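PDB 1H2B: alcohol dehydrogenase from Aeropyrum pernix, which probably catalyses the NAD+-dependent oxidation of alcohols, as a zinc-containing medium-chain dehydrogenase that binds both zinc and the dinucleotide. Local coordinates for residues B[174-178]-B[317-321]; B[200-205]-B[326-330]. One frame throughout, in Å; residues are numbered along the deposited sequence.

Interaction 1. Residues B[174-178]-B[317-321]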
ATOM      1  N   TYR B 174     -13.677   9.274  -9.918  1.00 13.46           N
ATOM      2  CA  TYR B 174     -12.632   8.277 -10.174  1.00 11.92           C
ATOM      3  C   TYR B 174     -11.570   8.213  -9.085  1.00 12.58           C
ATOM      4  O   TYR B 174     -11.255   7.106  -8.598  1.00 14.43           O
ATOM      5  CB  TYR B 174     -11.981   8.589 -11.568  1.00 14.16           C
ATOM      6  CG  TYR B 174     -10.952   7.585 -11.968  1.00 13.69           C
ATOM      7  CD1 TYR B 174      -9.603   7.920 -11.951  1.00 13.21           C
ATOM      8  CD2 TYR B 174     -11.349   6.320 -12.406  1.00 16.08           C
ATOM      9  CE1 TYR B 174      -8.647   7.006 -12.312  1.00 15.83           C
ATOM     10  CE2 TYR B 174     -10.406   5.383 -12.779  1.00 16.91           C
ATOM     11  CZ  TYR B 174      -9.055   5.738 -12.717  1.00 17.99           C
ATOM     12  OH  TYR B 174      -8.123   4.787 -13.104  1.00 18.43           O
ATOM     13  N   ARG B 175     -11.071   9.380  -8.644  1.00 13.25           N
ATOM     14  CA  ARG B 175     -10.134   9.372  -7.517  1.00 13.57           C
ATOM     15  C   ARG B 175     -10.778   8.800  -6.277  1.00 13.48           C
ATOM     16  O   ARG B 175     -10.154   8.009  -5.542  1.00 15.26           O
ATOM     17  CB  ARG B 175      -9.591  10.767  -7.226  1.00 12.63           C
ATOM     18  CG  ARG B 175      -8.544  10.777  -6.099  1.00 13.36           C
ATOM     19  CD  ARG B 175      -7.979  12.164  -5.974  1.00 14.33           C
ATOM     20  NE  ARG B 175      -7.015  12.393  -4.906  1.00 14.84           N
ATOM     21  CZ  ARG B 175      -5.700  12.401  -5.056  1.00 16.63           C
ATOM     22  NH1 ARG B 175      -5.135  12.097  -6.217  1.00 15.70           N
ATOM     23  NH2 ARG B 175      -4.921  12.711  -4.038  1.00 16.86           N
ATOM     24  N   ALA B 176     -12.040   9.162  -6.025  1.00 12.50           N
ATOM     25  CA  ALA B 176     -12.706   8.638  -4.852  1.00 11.02           C
ATOM     26  C   ALA B 176     -12.903   7.135  -4.933  1.00 13.40           C
ATOM     27  O   ALA B 176     -12.783   6.449  -3.929  1.00 14.22           O
ATOM     28  CB  ALA B 176     -14.075   9.389  -4.680  1.00 13.59           C
ATOM     29  N   VAL B 177     -13.240   6.624  -6.125  1.00 11.79           N
ATOM     30  CA  VAL B 177     -13.422   5.171  -6.288  1.00 13.07           C
ATOM     31  C   VAL B 177     -12.083   4.459  -6.154  1.00 13.68           C
ATOM     32  O   VAL B 177     -12.039   3.350  -5.593  1.00 14.51           O
ATOM     33  CB  VAL B 177     -14.164   4.853  -7.610  1.00 13.95           C
ATOM     34  CG1 VAL B 177     -14.025   3.341  -7.948  1.00 17.01           C
ATOM     35  CG2 VAL B 177     -15.663   5.285  -7.490  1.00 13.68           C
ATOM     36  N   LYS B 178     -11.005   5.053  -6.659  1.00 14.33           N
ATOM     37  CA  LYS B 178      -9.649   4.494  -6.385  1.00 16.09           C
ATOM     38  C   LYS B 178      -9.405   4.362  -4.907  1.00 16.60           C
ATOM     39  O   LYS B 178      -8.922   3.305  -4.444  1.00 18.43           O
ATOM     40  CB  LYS B 178      -8.565   5.364  -6.998  1.00 17.74           C
ATOM     41  CG  LYS B 178      -8.585   5.354  -8.499  0.50 15.82           C
ATOM     42  CD  LYS B 178      -7.230   5.800  -9.054  0.50 24.56           C
ATOM     43  CE  LYS B 178      -6.741   4.839 -10.102  0.50 25.69           C
ATOM     44  NZ  LYS B 178      -5.273   4.885 -10.452  0.50 26.96           N
ATOM     45  N   GLU B 317      -6.351   8.370 -17.069  1.00 14.39           N
ATOM     46  CA  GLU B 317      -6.947   7.045 -16.922  1.00 15.33           C
ATOM     47  C   GLU B 317      -8.455   7.037 -17.144  1.00 15.28           C
ATOM     48  O   GLU B 317      -9.013   6.145 -17.763  1.00 16.07           O
ATOM     49  CB  GLU B 317      -6.661   6.504 -15.521  1.00 13.89           C
ATOM     50  CG  GLU B 317      -5.154   6.233 -15.359  1.00 17.16           C
ATOM     51  CD  GLU B 317      -4.719   5.884 -13.958  1.00 17.15           C
ATOM     52  OE1 GLU B 317      -5.565   5.745 -13.057  1.00 20.45           O
ATOM     53  OE2 GLU B 317      -3.502   5.737 -13.749  1.00 21.20           O
ATOM     54  N   LEU B 318      -9.148   8.038 -16.593  1.00 13.39           N
ATOM     55  CA  LEU B 318     -10.574   8.098 -16.754  1.00 14.28           C
ATOM     56  C   LEU B 318     -10.982   8.335 -18.214  1.00 13.84           C
ATOM     57  O   LEU B 318     -11.923   7.714 -18.687  1.00 15.53           O
ATOM     58  CB  LEU B 318     -11.147   9.181 -15.787  1.00 11.29           C
ATOM     59  CG  LEU B 318     -12.633   9.419 -15.992  1.00 14.45           C
ATOM     60  CD1 LEU B 318     -13.555   8.250 -15.586  1.00 16.55           C
ATOM     61  CD2 LEU B 318     -12.980  10.687 -15.213  1.00 16.69           C
ATOM     62  N   VAL B 319     -10.273   9.239 -18.914  1.00 13.88           N
ATOM     63  CA  VAL B 319     -10.515   9.461 -20.310  1.00 15.68           C
ATOM     64  C   VAL B 319     -10.337   8.130 -21.076  1.00 17.59           C
ATOM     65  O   VAL B 319     -11.134   7.843 -21.952  1.00 16.17           O
ATOM     66  CB  VAL B 319      -9.608  10.537 -20.844  1.00 16.44           C
ATOM     67  CG1 VAL B 319      -9.659  10.578 -22.413  1.00 18.01           C
ATOM     68  CG2 VAL B 319     -10.052  11.879 -20.300  1.00 17.30           C
ATOM     69  N   THR B 320      -9.312   7.357 -20.722  1.00 16.70           N
ATOM     70  CA  THR B 320      -9.129   6.041 -21.339  1.00 16.94           C
ATOM     71  C   THR B 320     -10.363   5.136 -21.153  1.00 17.33           C
ATOM     72  O   THR B 320     -10.886   4.546 -22.115  1.00 17.88           O
ATOM     73  CB  THR B 320      -7.889   5.374 -20.772  1.00 17.80           C
ATOM     74  OG1 THR B 320      -6.715   6.098 -21.187  1.00 20.89           O
ATOM     75  CG2 THR B 320      -7.788   3.918 -21.382  1.00 19.36           C
ATOM     76  N   LEU B 321     -10.891   5.037 -19.929  1.00 16.65           N
ATOM     77  CA  LEU B 321     -12.091   4.254 -19.681  1.00 17.32           C
ATOM     78  C   LEU B 321     -13.276   4.735 -20.533  1.00 16.40           C
ATOM     79  O   LEU B 321     -14.052   3.941 -21.052  1.00 18.52           O
ATOM     80  CB  LEU B 321     -12.503   4.391 -18.205  1.00 19.86           C
ATOM     81  CG  LEU B 321     -11.864   3.508 -17.173  1.00 22.67           C
ATOM     82  CD1 LEU B 321     -12.500   3.841 -15.813  1.00 18.72           C
ATOM     83  CD2 LEU B 321     -12.043   2.005 -17.521  1.00 19.29           C
TER
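One carboxylate oxygen serves two donors here. Glu-317 OE1 accepts a hydrogen bond from Tyr-174 OH at 2.7 Å and a charged one from Lys-178 NZ at 2.8 Å, the latter a salt bridge. Tyr-174 and Lys-178 lie one helical turn apart, joined by the backbone bond Lys-178 N to Tyr-174 O (2.8 Å), so both donors reach the same point. The short segments of helices 166-181 and 312-323 cross at 100°, their axes 12.0 Å apart at closest approach, a gap spanned by long side chains. Behind the hydroxyl, the phenol ring packs against leucines: Leu-318 CB lies over one face, 4.1 Å from Tyr-174 CG, and Leu-321 CD1 is 4.0 Å from Tyr-174 CE2. Arg-175 instead forms salt bridges with Glu-314 and Glu-119 of its own chain and with Glu-301 of a third subunit, while Pro-186 of a second subunit packs on Tyr-174 and Leu-321. With Glu-317 and Tyr-174 buried, the lysine charge offsets the carboxylate's, and the phenol gives the same oxygen a neutral donor.

Interaction 2. Residues B[200-205]-B[326-330]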
ATOM      1  N   HIS B 200     -23.656   9.304 -10.315  1.00 14.80           N
ATOM      2  CA  HIS B 200     -24.032   8.348 -11.354  1.00 18.06           C
ATOM      3  C   HIS B 200     -22.813   7.843 -12.102  1.00 16.40           C
ATOM      4  O   HIS B 200     -22.778   6.693 -12.559  1.00 16.80           O
ATOM      5  CB  HIS B 200     -25.111   8.934 -12.272  1.00 18.17           C
ATOM      6  CG  HIS B 200     -24.561   9.679 -13.445  1.00 16.03           C
ATOM      7  ND1 HIS B 200     -24.112  10.970 -13.348  1.00 16.44           N
ATOM      8  CD2 HIS B 200     -24.432   9.325 -14.756  1.00 17.21           C
ATOM      9  CE1 HIS B 200     -23.693  11.380 -14.535  1.00 17.27           C
ATOM     10  NE2 HIS B 200     -23.892  10.406 -15.413  1.00 17.07           N
ATOM     11  N   ILE B 201     -21.747   8.658 -12.147  1.00 15.46           N
ATOM     12  CA  ILE B 201     -20.486   8.183 -12.676  1.00 13.92           C
ATOM     13  C   ILE B 201     -19.859   7.214 -11.712  1.00 14.87           C
ATOM     14  O   ILE B 201     -19.373   6.153 -12.100  1.00 15.95           O
ATOM     15  CB  ILE B 201     -19.533   9.376 -12.987  1.00 14.93           C
ATOM     16  CG1 ILE B 201     -20.231  10.294 -14.014  1.00 18.44           C
ATOM     17  CG2 ILE B 201     -18.213   8.854 -13.555  1.00 17.13           C
ATOM     18  CD1 ILE B 201     -19.440  11.586 -14.343  1.00 16.82           C
ATOM     19  N   ALA B 202     -19.903   7.545 -10.415  1.00 14.92           N
ATOM     20  CA  ALA B 202     -19.308   6.648  -9.417  1.00 13.31           C
ATOM     21  C   ALA B 202     -19.961   5.258  -9.430  1.00 15.61           C
ATOM     22  O   ALA B 202     -19.262   4.268  -9.256  1.00 16.87           O
ATOM     23  CB  ALA B 202     -19.371   7.267  -8.020  1.00 14.77           C
ATOM     24  N   VAL B 203     -21.275   5.183  -9.661  1.00 15.92           N
ATOM     25  CA  VAL B 203     -21.925   3.856  -9.735  1.00 15.50           C
ATOM     26  C   VAL B 203     -21.250   3.015 -10.809  1.00 17.27           C
ATOM     27  O   VAL B 203     -20.893   1.857 -10.555  1.00 17.04           O
ATOM     28  CB  VAL B 203     -23.452   3.964 -10.057  1.00 16.42           C
ATOM     29  CG1 VAL B 203     -24.063   2.546 -10.393  1.00 16.22           C
ATOM     30  CG2 VAL B 203     -24.206   4.613  -8.899  1.00 17.38           C
ATOM     31  N   GLN B 204     -21.063   3.595 -11.997  1.00 17.51           N
ATOM     32  CA  GLN B 204     -20.414   2.884 -13.091  1.00 18.47           C
ATOM     33  C   GLN B 204     -18.980   2.506 -12.748  1.00 19.17           C
ATOM     34  O   GLN B 204     -18.527   1.403 -13.016  1.00 19.06           O
ATOM     35  CB  GLN B 204     -20.387   3.740 -14.359  1.00 18.92           C
ATOM     36  CG  GLN B 204     -21.757   4.138 -14.850  1.00 19.54           C
ATOM     37  CD  GLN B 204     -21.657   5.103 -16.004  1.00 17.64           C
ATOM     38  OE1 GLN B 204     -21.145   4.735 -17.088  1.00 20.53           O
ATOM     39  NE2 GLN B 204     -22.067   6.352 -15.781  1.00 19.70           N
ATOM     40  N   LEU B 205     -18.252   3.432 -12.155  1.00 16.53           N
ATOM     41  CA  LEU B 205     -16.876   3.143 -11.837  1.00 16.17           C
ATOM     42  C   LEU B 205     -16.706   2.070 -10.768  1.00 17.51           C
ATOM     43  O   LEU B 205     -15.768   1.315 -10.854  1.00 19.50           O
ATOM     44  CB  LEU B 205     -16.160   4.439 -11.411  1.00 15.68           C
ATOM     45  CG  LEU B 205     -16.034   5.477 -12.518  1.00 15.05           C
ATOM     46  CD1 LEU B 205     -15.422   6.758 -11.944  1.00 14.88           C
ATOM     47  CD2 LEU B 205     -15.115   4.960 -13.612  1.00 17.58           C
ATOM     48  N   LYS B 326     -16.434   2.234 -21.351  1.00 19.45           N
ATOM     49  CA  LYS B 326     -16.696   1.585 -20.065  1.00 19.93           C
ATOM     50  C   LYS B 326     -17.352   2.518 -19.046  1.00 22.38           C
ATOM     51  O   LYS B 326     -17.857   2.080 -18.028  1.00 27.60           O
ATOM     52  CB  LYS B 326     -15.444   0.952 -19.485  1.00 22.71           C
ATOM     53  CG  LYS B 326     -14.981  -0.223 -20.343  1.00 24.31           C
ATOM     54  CD  LYS B 326     -13.720  -0.822 -19.861  1.00 28.08           C
ATOM     55  CE  LYS B 326     -13.162  -1.808 -20.904  1.00 36.77           C
ATOM     56  NZ  LYS B 326     -11.940  -2.530 -20.418  1.00 44.11           N
ATOM     57  N   VAL B 327     -17.365   3.791 -19.360  1.00 20.66           N
ATOM     58  CA  VAL B 327     -18.069   4.764 -18.567  1.00 20.67           C
ATOM     59  C   VAL B 327     -18.688   5.755 -19.543  1.00 21.29           C
ATOM     60  O   VAL B 327     -18.072   6.151 -20.544  1.00 26.20           O
ATOM     61  CB  VAL B 327     -17.135   5.447 -17.506  1.00 22.17           C
ATOM     62  CG1 VAL B 327     -16.073   6.291 -18.170  1.00 23.32           C
ATOM     63  CG2 VAL B 327     -17.938   6.341 -16.555  1.00 24.12           C
ATOM     64  N   ARG B 328     -19.920   6.144 -19.265  1.00 20.02           N
ATOM     65  CA  ARG B 328     -20.614   7.121 -20.084  1.00 23.87           C
ATOM     66  C   ARG B 328     -21.480   8.018 -19.217  1.00 25.43           C
ATOM     67  O   ARG B 328     -22.218   7.545 -18.372  1.00 27.22           O
ATOM     68  CB  ARG B 328     -21.485   6.429 -21.127  1.00 26.57           C
ATOM     69  CG  ARG B 328     -22.122   7.446 -22.078  1.00 36.69           C
ATOM     70  CD  ARG B 328     -23.120   6.843 -23.084  1.00 49.08           C
ATOM     71  NE  ARG B 328     -24.496   6.896 -22.576  1.00 60.85           N
ATOM     72  CZ  ARG B 328     -25.197   8.013 -22.355  1.00 63.47           C
ATOM     73  NH1 ARG B 328     -24.670   9.215 -22.603  1.00 66.43           N
ATOM     74  NH2 ARG B 328     -26.436   7.923 -21.881  1.00 65.36           N
ATOM     75  N   VAL B 329     -21.382   9.318 -19.443  1.00 23.88           N
ATOM     76  CA  VAL B 329     -22.081  10.282 -18.613  1.00 20.90           C
ATOM     77  C   VAL B 329     -23.466  10.497 -19.184  1.00 21.35           C
ATOM     78  O   VAL B 329     -23.636  10.589 -20.395  1.00 23.51           O
ATOM     79  CB  VAL B 329     -21.314  11.639 -18.517  1.00 22.24           C
ATOM     80  CG1 VAL B 329     -21.906  12.524 -17.445  1.00 23.02           C
ATOM     81  CG2 VAL B 329     -19.827  11.387 -18.164  1.00 20.11           C
ATOM     82  N   GLU B 330     -24.444  10.521 -18.296  1.00 18.45           N
ATOM     83  CA  GLU B 330     -25.803  10.928 -18.597  1.00 18.74           C
ATOM     84  C   GLU B 330     -25.858  12.459 -18.645  1.00 21.87           C
ATOM     85  O   GLU B 330     -25.685  13.138 -17.623  1.00 20.28           O
ATOM     86  CB  GLU B 330     -26.745  10.326 -17.533  1.00 19.50           C
ATOM     87  CG  GLU B 330     -28.203  10.722 -17.705  1.00 28.38           C
ATOM     88  CD  GLU B 330     -28.855  10.090 -18.922  1.00 35.08           C
ATOM     89  OE1 GLU B 330     -28.550   8.903 -19.229  1.00 35.61           O
ATOM     90  OE2 GLU B 330     -29.659  10.798 -19.574  1.00 40.70           O
TER
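Helix 197-209, which follows the glycine-rich turn of the Rossmann-type NAD-binding fold, here meets the extended segment that leads into strand 331-335. Two close CA pairs set the register: Gln-204 with Val-327 at 6.2 Å and Ile-201 with Val-329 at 6.5 Å, so the segment runs back along the helix as its residue numbers rise. Val-327 is the main bump. Its CB points at the helix, and CG2 enters a hollow walled by Ile-201 (CG2 to CG2, 3.9 Å), Leu-205 (CD2 to Val-327 CG2, 4.3 Å) and the Gln-204 amide (OE1 to Val-327 CG2, 3.6 Å); Leu-321 and Ala-322 of helix 312-323 also touch this valine. Val-329 fits the next space, its CG2 3.8 Å from Ile-201 CD1 and its CG1 3.5 Å from His-200 NE2, at the edge of the imidazole. Between the two valines, Arg-328 directs its CB away from the helix, as expected for alternation in an extended chain, and exposes its peptide groups to Gln-204. The glutamine amide grips both: Arg-328 N donates to Gln-204 OE1, and Gln-204 NE2 donates to Arg-328 O, each at 2.9 Å. Glu-330 also bonds through its backbone to Arg-354, an NAD-binding residue, where strand 331-335 begins to pair with strand 354-358 of the mixed sheet. His-200 closes the far end: with ND1 hydrogen-bonded to Gly-196 O, its NE2 accepts Glu-330 N at 2.9 Å with an N-H...acceptor angle of 159°.

From the N terminus the chain passes helix 166-181, carrying 174-178, then strand 189-193 and helix 197-209, carrying 200-205. It next builds the remaining strands of the six-stranded parallel sheet before helix 312-323, where 317-321 closes interaction 1 across 138 intervening residues. Segment 326-330 follows and closes interaction 2 across 120. The segments alternate, so the two closures cross rather than nest. Their centres are 10 Å apart and they touch directly: Leu-205 CD1 lies 3.6 Å from Tyr-174 CA, Leu-205 CD2 lies 3.6 Å from Leu-321 CD1, and Leu-321 O and Lys-326 N form a probable 2.9 Å hydrogen bond. Together they tie three helices and the approach to strand 331-335.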